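Local coordinates for protein type II restriction enzyme MunI (Mycoplasma, PDB 1D02) that recognises the double-stranded DNA sequence 5'-CAATTG-3' and cleaves it after the first C, working as a homodimeric type II restriction endonuclease, at residues 27-32 with 41-45; 45-49 with 93-97; 101-107 with 153-159. The protein carries 1 engineered substitution. One frame throughout, in Å; residues are numbered along the deposited sequence.

Interaction 1: residues 27-32 with 41-45; sequences LYNVFN and VLYEK
A single leucine carries most of this helix-on-strand contact: L42 by itself reaches L27, Y28, F31 and N32, four of the six residues of the helical segment. Residues 27-32 form a regular helical turn and a half, with F31 N hydrogen-bonded to L27 O (3.0 Å) and N32 N to Y28 O (2.9 Å). Residues 41-44 are extended (phi -97 to -135°, psi 130 to 145°), and K45 then turns out of the strand with positive phi (48°). The strand runs back almost antiparallel to the helix, at 160° (signed crossing -160°), with the axes 8.5 Å apart. N32 lies opposite L42 (CA-CA 6.2 Å) and Y28 opposite E44 (CA-CA 7.4 Å). With chi1 t and chi2 p, L42 pushes its CD2 to 3.7 Å from Y28 CA, 3.8 Å from Y28 CD2 and 3.9 Å from F31 CB, while its CD1 comes within 4.2 Å of L27 CD2. The Y28 side chain is chi1 m, and its OH is hydrogen-bonded to A83 O. This is the packing of a helix on the face of a sheet in an alpha/beta fold, with L42 seated among L27, Y28 and F31. Strand 40-44 is an edge of this chain's sheet, joined to strand 84-88 by antiparallel backbone hydrogen bonds (V41-E87, Y43-A85); L42 also touches F84 and I86, and helix 186-197 packs against L27, V30 and F31.

Interaction 2: residues 45-49 with 93-97; sequences KPKHL and KILFG
In this alpha/beta fold of the PDDEXK nuclease clan, a loop leaving the sheet's edge strand folds back over one face of the central strand 93-101. Residues 45-49 have no regular structure: P46 is extended (-55/150°), while K47, H48 and L49 turn with psi between -24 and 25°. Residues 93-97 are a beta strand, and the nearest CA pair is P46 and F96, 8.4 Å apart. Along the strand, I94 (chi1 m, chi2 t) comes first, pointing at the loop and placing CD1 3.6 Å from H48 NE2. L95 turns to the other face, where F193 and L197 of helix 186-197 receive it. F96 (chi1 m, chi2 100°) is the centre of the contact, a buried ring approached by three loop residues. L49 CD1 lies over its face, 3.9 Å from the centroid and 12° off the normal, a CH-pi contact. P46 CG touches F96 CD2 at 4.3 Å. Helix 128-138 closes the pocket with Y134 and I137. The edge of F96 meets the face of H48 in an offset edge-to-face pair, centroids 5.5 Å apart and planes at 66°, which brings H48 ND1, buried without a polar partner in the model, to 3.7 Å from F96 CE2.

Interaction 3: residues 101-107 with 153-159; sequences RQDGWVE and EGDITRD. With nucleotides of chain A.
Two loops that leave neighbouring parallel strands satisfy each other's backbone while one of them grips DNA. R101 and E153 form a parallel bridge (CA-CA 4.5 Å) in which Q102 N donates to E153 O (3.1 Å) and E153 also pairs with K100. Beyond it, I156 N donates to Q102 O (2.9 Å) in a short 3-10 turn, where G154 O takes both T157 N (3.0 Å) and T157 OG1 (2.7 Å). Water serves two amides: one molecule joins D155 N (2.8 Å) to D103 OD1 (2.9 Å), another G104 N (3.0 Å) to D155 OD1 (2.8 Å). G154 (phi 96°, psi -179°) and G104 sit where a CB would clash with the opposite loop. W105 N donates to D159 OD2 (2.7 Å), whereas W105 O is buried with just a CA-H...O contact from D159 CA (3.4 Å). R158 and E107 make a two-pronged salt bridge, NH1 to OE1 and NH2 to OE2, each 2.8 Å; R158 NE is held by E65 O of the second subunit. On DNA chain A, D103 N donates to DT6 OP2 and R101 NH1 to DA5 OP2, both 2.8 Å, while R101 NE bridges to E153 OE1 (3.3 Å). The loops thus join backbone phosphates to the dimer interface. They follow strands 93-101 and 148-153, and D159 OD1 N-caps helix 160-170, whose R162 and I166 pack against I156.

All three contacts are arranged around one mixed sheet, ordered 40-44, 84-88, 93-101, 148-153, 177-180. Interaction 1 lies at its edge strand; interaction 2 begins where interaction 1 ends, sharing K45, and the two touch through Y43 CD1 and H48 CE1 (3.9 Å), their centres about 12 Å apart. Interaction 3 comes later in the chain, its centre about 23 Å from that of interaction 1 and 27 Å from that of interaction 2. Strand 93-101 supplies segments to interactions 2 and 3, so the same strand is packed within the fold at one end and runs at the other into loop 101-107, which binds DNA phosphates and, with loop 153-159, meets the second subunit.

Interaction 1: residues 27-32 with 41-45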
loop_
_atom_site.group_PDB
_atom_site.type_symbol
_atom_site.label_atom_id
_atom_site.label_comp_id
_atom_site.label_asym_id
_atom_site.label_seq_id
_atom_site.Cartn_x
_atom_site.Cartn_y
_atom_site.Cartn_z
ATOM N N LEU D 27 -22.547 -1.922 3.136
ATOM C CA LEU D 27 -21.958 -1.302 4.334
ATOM C C LEU D 27 -22.691 -0.053 4.797
ATOM O O LEU D 27 -22.829 0.201 6.007
ATOM C CB LEU D 27 -20.473 -0.973 4.110
ATOM C CG LEU D 27 -19.707 -0.396 5.318
ATOM C CD1 LEU D 27 -18.268 -0.938 5.257
ATOM C CD2 LEU D 27 -19.719 1.138 5.322
ATOM N N TYR D 28 -23.153 0.736 3.839
ATOM C CA TYR D 28 -23.850 1.971 4.155
ATOM C C TYR D 28 -25.217 1.797 4.805
ATOM O O TYR D 28 -25.475 2.409 5.863
ATOM C CB TYR D 28 -23.962 2.836 2.902
ATOM C CG TYR D 28 -22.617 3.047 2.261
ATOM C CD1 TYR D 28 -22.173 2.231 1.204
ATOM C CD2 TYR D 28 -21.762 4.024 2.738
ATOM C CE1 TYR D 28 -20.883 2.413 0.649
ATOM C CE2 TYR D 28 -20.506 4.212 2.201
ATOM C CZ TYR D 28 -20.066 3.416 1.170
ATOM O OH TYR D 28 -18.794 3.631 0.692
ATOM N N ASN D 29 -26.109 0.999 4.221
ATOM C CA ASN D 29 -27.411 0.908 4.896
ATOM C C ASN D 29 -27.324 0.159 6.233
ATOM O O ASN D 29 -28.064 0.461 7.167
ATOM C CB ASN D 29 -28.543 0.385 3.962
ATOM C CG ASN D 29 -28.317 -1.022 3.416
ATOM O OD1 ASN D 29 -27.375 -1.720 3.763
ATOM N ND2 ASN D 29 -29.239 -1.448 2.551
ATOM N N VAL D 30 -26.367 -0.748 6.347
ATOM C CA VAL D 30 -26.156 -1.497 7.584
ATOM C C VAL D 30 -25.688 -0.537 8.697
ATOM O O VAL D 30 -26.270 -0.501 9.796
ATOM C CB VAL D 30 -25.098 -2.620 7.365
ATOM C CG1 VAL D 30 -24.486 -3.101 8.690
ATOM C CG2 VAL D 30 -25.750 -3.803 6.621
ATOM N N PHE D 31 -24.656 0.263 8.433
ATOM C CA PHE D 31 -24.211 1.156 9.494
ATOM C C PHE D 31 -25.196 2.293 9.748
ATOM O O PHE D 31 -25.341 2.724 10.896
ATOM C CB PHE D 31 -22.802 1.705 9.209
ATOM C CG PHE D 31 -21.707 0.799 9.705
ATOM C CD1 PHE D 31 -20.894 0.092 8.819
ATOM C CD2 PHE D 31 -21.516 0.618 11.081
ATOM C CE1 PHE D 31 -19.919 -0.767 9.294
ATOM C CE2 PHE D 31 -20.535 -0.251 11.559
ATOM C CZ PHE D 31 -19.737 -0.941 10.661
ATOM N N ASN D 32 -25.860 2.794 8.705
ATOM C CA ASN D 32 -26.845 3.856 8.918
ATOM C C ASN D 32 -27.948 3.327 9.828
ATOM O O ASN D 32 -28.423 4.036 10.721
ATOM C CB ASN D 32 -27.453 4.318 7.587
ATOM C CG ASN D 32 -26.530 5.232 6.818
ATOM O OD1 ASN D 32 -26.580 5.305 5.578
ATOM N ND2 ASN D 32 -25.708 5.974 7.541
ATOM N N VAL D 41 -22.221 8.555 13.460
ATOM C CA VAL D 41 -22.766 8.862 12.153
ATOM C C VAL D 41 -21.816 8.278 11.119
ATOM O O VAL D 41 -20.608 8.235 11.326
ATOM C CB VAL D 41 -22.896 10.373 11.914
ATOM C CG1 VAL D 41 -23.799 10.992 12.968
ATOM C CG2 VAL D 41 -21.532 11.016 11.939
ATOM N N LEU D 42 -22.379 7.794 10.024
ATOM C CA LEU D 42 -21.578 7.219 8.953
ATOM C C LEU D 42 -21.551 8.244 7.824
ATOM O O LEU D 42 -22.593 8.808 7.470
ATOM C CB LEU D 42 -22.220 5.939 8.403
ATOM C CG LEU D 42 -21.453 5.285 7.244
ATOM C CD1 LEU D 42 -20.250 4.494 7.731
ATOM C CD2 LEU D 42 -22.425 4.408 6.476
ATOM N N TYR D 43 -20.372 8.480 7.255
ATOM C CA TYR D 43 -20.253 9.409 6.128
ATOM C C TYR D 43 -19.879 8.556 4.918
ATOM O O TYR D 43 -19.046 7.666 5.032
ATOM C CB TYR D 43 -19.117 10.416 6.346
ATOM C CG TYR D 43 -19.284 11.322 7.549
ATOM C CD1 TYR D 43 -18.252 11.474 8.485
ATOM C CD2 TYR D 43 -20.458 12.046 7.739
ATOM C CE1 TYR D 43 -18.391 12.341 9.581
ATOM C CE2 TYR D 43 -20.604 12.911 8.831
ATOM C CZ TYR D 43 -19.567 13.053 9.739
ATOM O OH TYR D 43 -19.708 13.930 10.797
ATOM N N GLU D 44 -20.522 8.819 3.787
ATOM C CA GLU D 44 -20.215 8.149 2.524
ATOM C C GLU D 44 -19.281 9.179 1.849
ATOM O O GLU D 44 -19.555 10.368 1.828
ATOM C CB GLU D 44 -21.539 7.905 1.761
ATOM C CG GLU D 44 -22.474 6.977 2.571
ATOM C CD GLU D 44 -23.968 7.007 2.196
ATOM O OE1 GLU D 44 -24.304 7.249 1.013
ATOM O OE2 GLU D 44 -24.809 6.751 3.104
ATOM N N LYS D 45 -18.125 8.762 1.361
ATOM C CA LYS D 45 -17.202 9.737 0.753
ATOM C C LYS D 45 -16.920 11.062 1.554
ATOM O O LYS D 45 -17.115 12.182 1.060
ATOM C CB LYS D 45 -17.665 10.072 -0.685
ATOM C CG LYS D 45 -16.631 10.772 -1.562
ATOM C CD LYS D 45 -17.160 10.974 -2.982
ATOM C CE LYS D 45 -16.142 11.661 -3.882
ATOM N NZ LYS D 45 -16.722 11.959 -5.222
#

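Interaction 2: residues 45-49 with 93-97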
loop_
_atom_site.group_PDB
_atom_site.type_symbol
_atom_site.label_atom_id
_atom_site.label_comp_id
_atom_site.label_asym_id
_atom_site.label_seq_id
_atom_site.Cartn_x
_atom_site.Cartn_y
_atom_site.Cartn_z
ATOM N N LYS D 45 -18.125 8.762 1.361
ATOM C CA LYS D 45 -17.202 9.737 0.753
ATOM C C LYS D 45 -16.920 11.062 1.554
ATOM O O LYS D 45 -17.115 12.182 1.060
ATOM C CB LYS D 45 -17.665 10.072 -0.685
ATOM C CG LYS D 45 -16.631 10.772 -1.562
ATOM C CD LYS D 45 -17.160 10.974 -2.982
ATOM C CE LYS D 45 -16.142 11.661 -3.882
ATOM N NZ LYS D 45 -16.722 11.959 -5.222
ATOM N N PRO D 46 -16.460 10.936 2.808
ATOM C CA PRO D 46 -16.119 12.063 3.702
ATOM C C PRO D 46 -15.099 12.963 2.997
ATOM O O PRO D 46 -14.297 12.476 2.201
ATOM C CB PRO D 46 -15.504 11.363 4.913
ATOM C CG PRO D 46 -14.976 10.058 4.316
ATOM C CD PRO D 46 -16.097 9.654 3.428
ATOM N N LYS D 47 -15.113 14.261 3.305
ATOM C CA LYS D 47 -14.219 15.222 2.667
ATOM C C LYS D 47 -13.068 15.726 3.532
ATOM O O LYS D 47 -12.363 16.654 3.141
ATOM C CB LYS D 47 -15.049 16.413 2.173
ATOM C CG LYS D 47 -16.154 15.969 1.216
ATOM C CD LYS D 47 -16.763 17.133 0.446
ATOM C CE LYS D 47 -17.636 18.027 1.292
ATOM N NZ LYS D 47 -18.348 19.020 0.398
ATOM N N HIS D 48 -12.858 15.101 4.692
ATOM C CA HIS D 48 -11.810 15.554 5.611
ATOM C C HIS D 48 -10.395 15.546 5.093
ATOM O O HIS D 48 -9.558 16.285 5.594
ATOM C CB HIS D 48 -11.823 14.720 6.901
ATOM C CG HIS D 48 -13.182 14.575 7.507
ATOM N ND1 HIS D 48 -14.169 13.810 6.930
ATOM C CD2 HIS D 48 -13.732 15.133 8.613
ATOM C CE1 HIS D 48 -15.274 13.902 7.652
ATOM N NE2 HIS D 48 -15.035 14.699 8.678
ATOM N N LEU D 49 -10.129 14.713 4.097
ATOM C CA LEU D 49 -8.791 14.551 3.536
ATOM C C LEU D 49 -8.693 15.071 2.097
ATOM O O LEU D 49 -7.823 14.646 1.333
ATOM C CB LEU D 49 -8.430 13.055 3.594
ATOM C CG LEU D 49 -8.308 12.479 5.017
ATOM C CD1 LEU D 49 -8.910 11.081 5.081
ATOM C CD2 LEU D 49 -6.829 12.444 5.432
ATOM N N LYS D 93 -13.957 12.094 17.243
ATOM C CA LYS D 93 -12.924 11.187 16.739
ATOM C C LYS D 93 -13.550 10.473 15.532
ATOM O O LYS D 93 -14.755 10.164 15.521
ATOM C CB LYS D 93 -12.488 10.173 17.803
ATOM C CG LYS D 93 -11.592 10.807 18.869
ATOM C CD LYS D 93 -11.003 9.781 19.826
ATOM C CE LYS D 93 -10.028 10.462 20.808
ATOM N NZ LYS D 93 -9.491 9.474 21.769
ATOM N N ILE D 94 -12.730 10.230 14.513
ATOM C CA ILE D 94 -13.205 9.624 13.275
ATOM C C ILE D 94 -12.331 8.465 12.811
ATOM O O ILE D 94 -11.097 8.534 12.874
ATOM C CB ILE D 94 -13.201 10.658 12.130
ATOM C CG1 ILE D 94 -14.020 11.881 12.528
ATOM C CG2 ILE D 94 -13.761 10.028 10.847
ATOM C CD1 ILE D 94 -13.808 13.098 11.652
ATOM N N LEU D 95 -12.988 7.403 12.340
ATOM C CA LEU D 95 -12.295 6.227 11.803
ATOM C C LEU D 95 -12.580 6.300 10.302
ATOM O O LEU D 95 -13.739 6.347 9.898
ATOM C CB LEU D 95 -12.895 4.935 12.384
ATOM C CG LEU D 95 -12.439 3.622 11.726
ATOM C CD1 LEU D 95 -10.958 3.409 12.070
ATOM C CD2 LEU D 95 -13.278 2.441 12.226
ATOM N N PHE D 96 -11.530 6.334 9.481
ATOM C CA PHE D 96 -11.700 6.404 8.031
ATOM C C PHE D 96 -11.657 5.006 7.448
ATOM O O PHE D 96 -10.929 4.148 7.944
ATOM C CB PHE D 96 -10.608 7.307 7.438
ATOM C CG PHE D 96 -10.780 8.746 7.808
ATOM C CD1 PHE D 96 -10.028 9.318 8.838
ATOM C CD2 PHE D 96 -11.750 9.513 7.179
ATOM C CE1 PHE D 96 -10.262 10.650 9.228
ATOM C CE2 PHE D 96 -11.983 10.829 7.554
ATOM C CZ PHE D 96 -11.238 11.399 8.582
ATOM N N GLY D 97 -12.458 4.759 6.413
ATOM C CA GLY D 97 -12.481 3.415 5.882
ATOM C C GLY D 97 -12.398 3.244 4.388
ATOM O O GLY D 97 -12.578 4.194 3.631
#

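Interaction 3: residues 101-107 with 153-159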
loop_
_atom_site.group_PDB
_atom_site.type_symbol
_atom_site.label_atom_id
_atom_site.label_comp_id
_atom_site.label_asym_id
_atom_site.label_seq_id
_atom_site.Cartn_x
_atom_site.Cartn_y
_atom_site.Cartn_z
ATOM N N ARG D 101 -13.433 -4.560 -3.131
ATOM C CA ARG D 101 -14.194 -5.705 -3.650
ATOM C C ARG D 101 -13.347 -6.353 -4.718
ATOM O O ARG D 101 -12.782 -5.655 -5.559
ATOM C CB ARG D 101 -15.504 -5.235 -4.301
ATOM C CG ARG D 101 -16.296 -4.258 -3.449
ATOM C CD ARG D 101 -17.615 -3.807 -4.112
ATOM N NE ARG D 101 -18.243 -2.695 -3.378
ATOM C CZ ARG D 101 -17.854 -1.418 -3.459
ATOM N NH1 ARG D 101 -16.840 -1.076 -4.251
ATOM N NH2 ARG D 101 -18.464 -0.481 -2.734
ATOM N N GLN D 102 -13.254 -7.674 -4.700
ATOM C CA GLN D 102 -12.438 -8.347 -5.731
ATOM C C GLN D 102 -12.797 -9.815 -5.853
ATOM O O GLN D 102 -13.265 -10.439 -4.883
ATOM C CB GLN D 102 -10.949 -8.215 -5.380
ATOM C CG GLN D 102 -9.960 -8.605 -6.501
ATOM C CD GLN D 102 -8.562 -8.062 -6.215
ATOM O OE1 GLN D 102 -7.576 -8.822 -6.059
ATOM N NE2 GLN D 102 -8.468 -6.746 -6.128
ATOM N N ASP D 103 -12.603 -10.357 -7.053
ATOM C CA ASP D 103 -12.866 -11.771 -7.282
ATOM C C ASP D 103 -11.804 -12.614 -6.587
ATOM O O ASP D 103 -10.903 -12.081 -5.932
ATOM C CB ASP D 103 -12.900 -12.077 -8.783
ATOM C CG ASP D 103 -14.101 -11.450 -9.477
ATOM O OD1 ASP D 103 -15.155 -11.293 -8.820
ATOM O OD2 ASP D 103 -13.993 -11.121 -10.681
ATOM N N GLY D 104 -11.923 -13.936 -6.707
ATOM C CA GLY D 104 -10.966 -14.805 -6.059
ATOM C C GLY D 104 -11.113 -16.267 -6.440
ATOM O O GLY D 104 -12.081 -16.685 -7.062
ATOM N N TRP D 105 -10.114 -17.048 -6.070
ATOM C CA TRP D 105 -10.128 -18.481 -6.327
ATOM C C TRP D 105 -10.982 -19.143 -5.244
ATOM O O TRP D 105 -10.588 -19.208 -4.071
ATOM C CB TRP D 105 -8.676 -18.976 -6.292
ATOM C CG TRP D 105 -8.473 -20.446 -6.268
ATOM C CD1 TRP D 105 -9.223 -21.403 -6.896
ATOM C CD2 TRP D 105 -7.375 -21.120 -5.667
ATOM N NE1 TRP D 105 -8.640 -22.644 -6.720
ATOM C CE2 TRP D 105 -7.504 -22.494 -5.969
ATOM C CE3 TRP D 105 -6.280 -20.695 -4.899
ATOM C CZ2 TRP D 105 -6.581 -23.445 -5.529
ATOM C CZ3 TRP D 105 -5.358 -21.646 -4.463
ATOM C CH2 TRP D 105 -5.518 -23.003 -4.779
ATOM N N VAL D 106 -12.171 -19.595 -5.636
ATOM C CA VAL D 106 -13.078 -20.267 -4.707
ATOM C C VAL D 106 -13.635 -21.488 -5.435
ATOM O O VAL D 106 -13.165 -21.828 -6.530
ATOM C CB VAL D 106 -14.242 -19.322 -4.228
ATOM C CG1 VAL D 106 -13.662 -18.181 -3.422
ATOM C CG2 VAL D 106 -15.049 -18.769 -5.425
ATOM N N GLU D 107 -14.623 -22.147 -4.837
ATOM C CA GLU D 107 -15.222 -23.334 -5.449
ATOM C C GLU D 107 -15.719 -23.085 -6.870
ATOM O O GLU D 107 -16.352 -22.054 -7.157
ATOM C CB GLU D 107 -16.416 -23.832 -4.590
ATOM C CG GLU D 107 -16.049 -24.288 -3.181
ATOM C CD GLU D 107 -16.139 -23.166 -2.154
ATOM O OE1 GLU D 107 -16.182 -21.984 -2.567
ATOM O OE2 GLU D 107 -16.164 -23.467 -0.937
ATOM N N GLU D 153 -14.578 -7.407 0.311
ATOM C CA GLU D 153 -15.852 -8.005 -0.110
ATOM C C GLU D 153 -15.585 -8.781 -1.388
ATOM O O GLU D 153 -14.593 -8.516 -2.066
ATOM C CB GLU D 153 -16.877 -6.908 -0.437
ATOM C CG GLU D 153 -17.312 -6.067 0.769
ATOM C CD GLU D 153 -18.289 -4.931 0.420
ATOM O OE1 GLU D 153 -18.636 -4.739 -0.764
ATOM O OE2 GLU D 153 -18.692 -4.203 1.359
ATOM N N GLY D 154 -16.479 -9.709 -1.724
ATOM C CA GLY D 154 -16.305 -10.488 -2.949
ATOM C C GLY D 154 -15.623 -11.824 -2.700
ATOM O O GLY D 154 -15.283 -12.176 -1.564
ATOM N N ASP D 155 -15.399 -12.584 -3.764
ATOM C CA ASP D 155 -14.761 -13.889 -3.587
ATOM C C ASP D 155 -13.346 -13.816 -2.994
ATOM O O ASP D 155 -12.842 -14.808 -2.452
ATOM C CB ASP D 155 -14.777 -14.648 -4.924
ATOM C CG ASP D 155 -16.150 -15.193 -5.252
ATOM O OD1 ASP D 155 -16.423 -15.493 -6.431
ATOM O OD2 ASP D 155 -16.961 -15.337 -4.323
ATOM N N ILE D 156 -12.696 -12.654 -3.061
ATOM C CA ILE D 156 -11.359 -12.552 -2.472
ATOM C C ILE D 156 -11.406 -12.940 -0.998
ATOM O O ILE D 156 -10.447 -13.512 -0.471
ATOM C CB ILE D 156 -10.778 -11.107 -2.620
ATOM C CG1 ILE D 156 -9.364 -11.027 -2.037
ATOM C CG2 ILE D 156 -11.702 -10.092 -1.950
ATOM C CD1 ILE D 156 -8.671 -9.645 -2.287
ATOM N N THR D 157 -12.536 -12.688 -0.343
ATOM C CA THR D 157 -12.659 -12.978 1.091
ATOM C C THR D 157 -12.654 -14.451 1.444
ATOM O O THR D 157 -12.579 -14.803 2.621
ATOM C CB THR D 157 -13.948 -12.388 1.691
ATOM O OG1 THR D 157 -15.077 -12.980 1.044
ATOM C CG2 THR D 157 -13.998 -10.886 1.495
ATOM N N ARG D 158 -12.740 -15.318 0.436
ATOM C CA ARG D 158 -12.730 -16.756 0.706
ATOM C C ARG D 158 -11.612 -17.455 -0.065
ATOM O O ARG D 158 -11.515 -18.671 -0.067
ATOM C CB ARG D 158 -14.092 -17.360 0.321
ATOM C CG ARG D 158 -15.273 -16.823 1.178
ATOM C CD ARG D 158 -16.583 -17.586 0.920
ATOM N NE ARG D 158 -16.448 -18.999 1.256
ATOM C CZ ARG D 158 -16.345 -19.972 0.351
ATOM N NH1 ARG D 158 -16.372 -19.685 -0.952
ATOM N NH2 ARG D 158 -16.186 -21.236 0.747
ATOM N N ASP D 159 -10.770 -16.672 -0.720
ATOM C CA ASP D 159 -9.654 -17.207 -1.519
ATOM C C ASP D 159 -8.551 -17.586 -0.517
ATOM O O ASP D 159 -8.096 -16.754 0.258
ATOM C CB ASP D 159 -9.207 -16.094 -2.474
ATOM C CG ASP D 159 -7.987 -16.459 -3.307
ATOM O OD1 ASP D 159 -6.981 -16.927 -2.723
ATOM O OD2 ASP D 159 -8.049 -16.244 -4.549
ATOM P P DT A 6 -12.553 -7.545 -9.880
ATOM O OP1 DT A 6 -13.934 -7.143 -9.525
ATOM O OP2 DT A 6 -11.908 -8.689 -9.188
ATOM O "O5'" DT A 6 -12.480 -7.805 -11.441
ATOM C "C5'" DT A 6 -13.240 -6.986 -12.303
ATOM C "C4'" DT A 6 -12.404 -6.548 -13.477
ATOM O "O4'" DT A 6 -11.373 -5.630 -13.041
ATOM C "C3'" DT A 6 -11.670 -7.697 -14.158
ATOM O "O3'" DT A 6 -12.430 -8.162 -15.261
ATOM C "C2'" DT A 6 -10.360 -7.074 -14.629
ATOM C "C1'" DT A 6 -10.228 -5.746 -13.889
ATOM N N1 DT A 6 -9.047 -5.784 -13.021
ATOM C C2 DT A 6 -7.896 -5.120 -13.396
ATOM O O2 DT A 6 -7.817 -4.463 -14.422
ATOM N N3 DT A 6 -6.844 -5.251 -12.525
ATOM C C4 DT A 6 -6.834 -5.962 -11.339
ATOM O O4 DT A 6 -5.808 -6.007 -10.655
ATOM C C5 DT A 6 -8.084 -6.619 -11.006
ATOM C C7 DT A 6 -8.174 -7.409 -9.746
ATOM C C6 DT A 6 -9.111 -6.494 -11.849
ATOM P P DA A 5 -15.388 -2.181 -7.752
ATOM O OP1 DA A 5 -16.617 -2.480 -8.521
ATOM O OP2 DA A 5 -15.380 -2.348 -6.291
ATOM O "O5'" DA A 5 -14.119 -3.016 -8.266
ATOM C "C5'" DA A 5 -14.125 -3.669 -9.507
ATOM C "C4'" DA A 5 -12.744 -4.179 -9.855
ATOM O "O4'" DA A 5 -11.842 -3.072 -10.062
ATOM C "C3'" DA A 5 -12.017 -5.161 -8.921
ATOM O "O3'" DA A 5 -11.587 -6.284 -9.695
ATOM C "C2'" DA A 5 -10.739 -4.410 -8.551
ATOM C "C1'" DA A 5 -10.547 -3.549 -9.792
ATOM N N9 DA A 5 -9.654 -2.398 -9.682
ATOM C C8 DA A 5 -9.426 -1.602 -8.586
ATOM N N7 DA A 5 -8.566 -0.641 -8.804
ATOM C C5 DA A 5 -8.193 -0.812 -10.124
ATOM C C6 DA A 5 -7.291 -0.108 -10.960
ATOM N N6 DA A 5 -6.580 0.953 -10.561
ATOM N N1 DA A 5 -7.138 -0.545 -12.231
ATOM C C2 DA A 5 -7.843 -1.612 -12.621
ATOM N N3 DA A 5 -8.717 -2.351 -11.932
ATOM C C4 DA A 5 -8.852 -1.892 -10.680
HETATM O O HOH W 1 -16.393 -11.692 -6.264
HETATM O O HOH W 2 -14.171 -15.252 -8.147
#